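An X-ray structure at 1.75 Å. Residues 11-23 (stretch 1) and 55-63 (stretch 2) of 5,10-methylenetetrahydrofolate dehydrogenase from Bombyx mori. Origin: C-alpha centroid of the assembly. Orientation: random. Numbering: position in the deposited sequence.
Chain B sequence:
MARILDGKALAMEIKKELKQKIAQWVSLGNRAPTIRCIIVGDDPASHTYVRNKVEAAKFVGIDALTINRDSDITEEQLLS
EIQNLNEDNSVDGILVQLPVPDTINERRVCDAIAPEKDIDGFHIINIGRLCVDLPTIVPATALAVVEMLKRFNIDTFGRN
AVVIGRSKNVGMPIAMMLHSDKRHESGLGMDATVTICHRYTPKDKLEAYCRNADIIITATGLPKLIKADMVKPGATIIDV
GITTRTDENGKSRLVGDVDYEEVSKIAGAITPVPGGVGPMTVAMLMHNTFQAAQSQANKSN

Stretch 1 11-23: AMEIKKELKQKIA
Stretch 2 (55-63) EAAKFVGID

Residues 11-23 are helical throughout, part of a longer helix, with phi/psi near -62/-43 and i to i+4 hydrogen bonds from Lys15 N to Ala11 O (2.7 Å) through Ala23 N to Lys19 O (3.2 Å), the one from Gln20 N to Lys16 O (3.3 Å) being weak. Residues 55-60 form the end of a second helix. Val60 flattens to -91/-8, and Gly61 leaves helical geometry at 95/22, where a CB would jam against the preceding carbonyl; Gly61 N and Ile62 N both bond to Ala57 O (3.0 and 2.9 Å), before Ile62 extends to -95/139. The helix axes approach to 9.3 Å, with 51° between their N-to-C directions, and the register is marked by Lys19 CA and Val60 CA, 4.1 Å apart. No direct hydrogen bond crosses the contact. Instead, Lys19 CA lies 3.6 Å from Val60 O in a nearly linear CA-H...O contact, and water 1 donates to Lys19 O and Val60 O (2.7 Å each), bridging the backbones.

Val60 (chi1 m) is a knob among Lys15, Leu18, Lys19 and Ile22: its CG1 lies 3.3 Å from Lys15 O and 4.1 Å from Leu18 CB, its CG2 4.0 Å from Ile22 CD1. Ile22 (m, t) also places CD1 3.8 Å from Ile62 CG1. Phe59 (chi1 t, chi2 -87°) swings its ring to the first helix, turning its edge to Lys15 O, 3.8 Å from CE1. Met12 (t, p, p) brings SD 4.0 Å from Phe59 CZ, oblique to the ring. Lys15 (m, t, m, t) packs its aliphatic chain, with CD 4.0 Å from Ala56 CB. Lys19 (t, t, t, chi4 140°) runs past Phe59, CD 3.4 Å from Phe59 O; its NZ sits over the ring face, 5.4 Å from the Phe59 centroid, at most a weak attraction. Water 2 accepts from Lys19 NZ (2.5 Å) and donates to Phe59 O (3.2 Å).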

# COMPACT_ATOMS: atom_id res chain seq x y z
N ALA B 11 23.86 6.11 -11.24
CA ALA B 11 23.92 4.65 -11.21
C ALA B 11 25.36 4.17 -11.20
O ALA B 11 25.70 3.22 -10.49
CB ALA B 11 23.18 4.06 -12.41
N MET B 12 26.23 4.82 -11.99
CA MET B 12 27.65 4.51 -11.93
C MET B 12 28.21 4.69 -10.52
O MET B 12 28.90 3.81 -10.00
CB MET B 12 28.43 5.36 -12.94
CG MET B 12 29.89 4.95 -13.08
SD MET B 12 30.10 3.19 -13.45
CE MET B 12 28.99 3.00 -14.85
N GLU B 13 27.90 5.83 -9.88
CA GLU B 13 28.34 6.05 -8.50
C GLU B 13 27.87 4.92 -7.59
O GLU B 13 28.64 4.36 -6.81
CB GLU B 13 27.82 7.38 -7.97
CG GLU B 13 28.37 8.63 -8.63
CD GLU B 13 27.80 9.90 -8.01
OE1 GLU B 13 27.71 9.97 -6.76
OE2 GLU B 13 27.43 10.82 -8.76
N ILE B 14 26.58 4.58 -7.69
CA ILE B 14 26.00 3.53 -6.87
C ILE B 14 26.66 2.18 -7.15
O ILE B 14 26.97 1.42 -6.22
CB ILE B 14 24.47 3.49 -7.11
CG1 ILE B 14 23.80 4.65 -6.37
CG2 ILE B 14 23.87 2.18 -6.70
CD1 ILE B 14 22.37 4.89 -6.80
N LYS B 15 26.88 1.85 -8.43
CA LYS B 15 27.49 0.57 -8.77
C LYS B 15 28.92 0.48 -8.26
O LYS B 15 29.36 -0.60 -7.86
CB LYS B 15 27.43 0.35 -10.28
CG LYS B 15 26.06 -0.14 -10.77
CD LYS B 15 26.02 -0.35 -12.27
CE LYS B 15 26.07 0.97 -13.03
NZ LYS B 15 25.73 0.77 -14.46
N LYS B 16 29.64 1.60 -8.24
CA LYS B 16 30.99 1.59 -7.67
C LYS B 16 30.96 1.34 -6.17
O LYS B 16 31.78 0.57 -5.66
CB LYS B 16 31.70 2.91 -7.97
CG LYS B 16 31.99 3.13 -9.45
CD LYS B 16 32.83 4.39 -9.65
CE LYS B 16 33.01 4.71 -11.12
NZ LYS B 16 33.86 5.92 -11.31
N GLU B 17 30.02 1.97 -5.46
CA GLU B 17 29.88 1.71 -4.03
C GLU B 17 29.51 0.26 -3.77
O GLU B 17 30.08 -0.39 -2.89
CB GLU B 17 28.83 2.64 -3.41
CG GLU B 17 29.22 4.10 -3.40
CD GLU B 17 28.06 5.00 -3.03
OE1 GLU B 17 27.01 4.48 -2.57
OE2 GLU B 17 28.19 6.23 -3.21
N LEU B 18 28.54 -0.26 -4.53
CA LEU B 18 28.12 -1.64 -4.35
C LEU B 18 29.28 -2.61 -4.57
O LEU B 18 29.43 -3.59 -3.84
CB LEU B 18 26.99 -1.97 -5.32
CG LEU B 18 25.60 -1.57 -4.84
CD1 LEU B 18 24.64 -1.61 -6.01
CD2 LEU B 18 25.16 -2.51 -3.73
N LYS B 19 30.10 -2.35 -5.59
CA LYS B 19 31.27 -3.20 -5.83
C LYS B 19 32.12 -3.33 -4.57
O LYS B 19 32.50 -4.44 -4.17
CB LYS B 19 32.11 -2.63 -6.97
CG LYS B 19 33.33 -3.49 -7.33
CD LYS B 19 33.95 -3.02 -8.64
CE LYS B 19 35.21 -3.81 -8.96
NZ LYS B 19 35.34 -4.14 -10.41
N GLN B 20 32.38 -2.20 -3.90
CA GLN B 20 33.18 -2.22 -2.68
C GLN B 20 32.45 -2.90 -1.53
O GLN B 20 33.04 -3.68 -0.78
CB GLN B 20 33.56 -0.80 -2.29
CG GLN B 20 34.17 0.02 -3.41
CD GLN B 20 34.34 1.47 -3.02
OE1 GLN B 20 33.58 2.00 -2.21
NE2 GLN B 20 35.34 2.13 -3.60
N LYS B 21 31.16 -2.59 -1.35
CA LYS B 21 30.44 -3.16 -0.22
C LYS B 21 30.29 -4.67 -0.34
O LYS B 21 30.36 -5.39 0.67
CB LYS B 21 29.07 -2.49 -0.07
CG LYS B 21 29.18 -1.05 0.37
CD LYS B 21 27.81 -0.43 0.57
CE LYS B 21 27.93 1.04 0.96
NZ LYS B 21 26.59 1.68 1.15
N ILE B 22 30.06 -5.17 -1.56
CA ILE B 22 29.92 -6.60 -1.80
C ILE B 22 31.24 -7.31 -1.52
O ILE B 22 31.27 -8.37 -0.89
CB ILE B 22 29.44 -6.86 -3.24
CG1 ILE B 22 27.99 -6.38 -3.42
CG2 ILE B 22 29.54 -8.34 -3.59
CD1 ILE B 22 27.49 -6.42 -4.90
N ALA B 23 32.35 -6.72 -1.97
CA ALA B 23 33.66 -7.33 -1.71
C ALA B 23 33.94 -7.43 -0.22
O ALA B 23 34.42 -8.47 0.26
CB ALA B 23 34.76 -6.55 -2.43
N GLU B 55 25.31 -7.32 -17.29
CA GLU B 55 26.50 -6.48 -17.32
C GLU B 55 26.71 -5.73 -16.01
O GLU B 55 27.85 -5.58 -15.55
CB GLU B 55 26.43 -5.50 -18.49
CG GLU B 55 26.59 -6.15 -19.86
CD GLU B 55 26.26 -5.21 -21.00
OE1 GLU B 55 26.22 -3.98 -20.76
OE2 GLU B 55 26.05 -5.68 -22.13
N ALA B 56 25.63 -5.25 -15.39
CA ALA B 56 25.82 -4.58 -14.11
C ALA B 56 26.20 -5.58 -13.02
O ALA B 56 26.98 -5.24 -12.11
CB ALA B 56 24.57 -3.80 -13.72
N ALA B 57 25.67 -6.80 -13.08
CA ALA B 57 26.07 -7.82 -12.11
C ALA B 57 27.57 -8.08 -12.20
O ALA B 57 28.27 -8.09 -11.18
CB ALA B 57 25.28 -9.11 -12.34
N LYS B 58 28.07 -8.29 -13.41
CA LYS B 58 29.51 -8.48 -13.59
C LYS B 58 30.30 -7.33 -13.00
O LYS B 58 31.30 -7.54 -12.31
CB LYS B 58 29.83 -8.64 -15.08
CG LYS B 58 29.92 -10.08 -15.55
CD LYS B 58 30.72 -10.18 -16.84
CE LYS B 58 32.18 -9.82 -16.63
NZ LYS B 58 33.08 -10.63 -17.51
N PHE B 59 29.83 -6.10 -13.23
CA PHE B 59 30.56 -4.93 -12.75
C PHE B 59 30.69 -4.93 -11.23
O PHE B 59 31.77 -4.64 -10.71
CB PHE B 59 29.87 -3.65 -13.23
CG PHE B 59 30.62 -2.39 -12.86
CD1 PHE B 59 30.41 -1.77 -11.64
CD2 PHE B 59 31.52 -1.82 -13.75
CE1 PHE B 59 31.08 -0.62 -11.30
CE2 PHE B 59 32.20 -0.67 -13.41
CZ PHE B 59 31.98 -0.07 -12.18
N VAL B 60 29.61 -5.24 -10.51
CA VAL B 60 29.63 -5.12 -9.05
C VAL B 60 30.07 -6.39 -8.34
O VAL B 60 30.27 -6.36 -7.12
CB VAL B 60 28.25 -4.70 -8.51
CG1 VAL B 60 27.87 -3.34 -9.06
CG2 VAL B 60 27.19 -5.75 -8.84
N GLY B 61 30.24 -7.50 -9.05
CA GLY B 61 30.67 -8.73 -8.41
C GLY B 61 29.54 -9.66 -8.03
O GLY B 61 29.72 -10.48 -7.12
N ILE B 62 28.39 -9.53 -8.66
CA ILE B 62 27.27 -10.45 -8.53
C ILE B 62 27.36 -11.46 -9.67
O ILE B 62 27.70 -11.11 -10.80
CB ILE B 62 25.95 -9.66 -8.54
CG1 ILE B 62 25.81 -8.89 -7.22
CG2 ILE B 62 24.73 -10.57 -8.81
CD1 ILE B 62 24.63 -7.93 -7.19
N ASP B 63 27.08 -12.72 -9.38
CA ASP B 63 27.13 -13.78 -10.38
C ASP B 63 25.74 -13.99 -10.94
O ASP B 63 24.86 -14.51 -10.25
CB ASP B 63 27.68 -15.07 -9.80
CG ASP B 63 29.04 -14.89 -9.19
OD1 ASP B 63 29.74 -13.92 -9.57
OD2 ASP B 63 29.40 -15.70 -8.32
O HOH W 1 32.40 -6.76 -5.55
O HOH W 2 34.46 -6.30 -11.23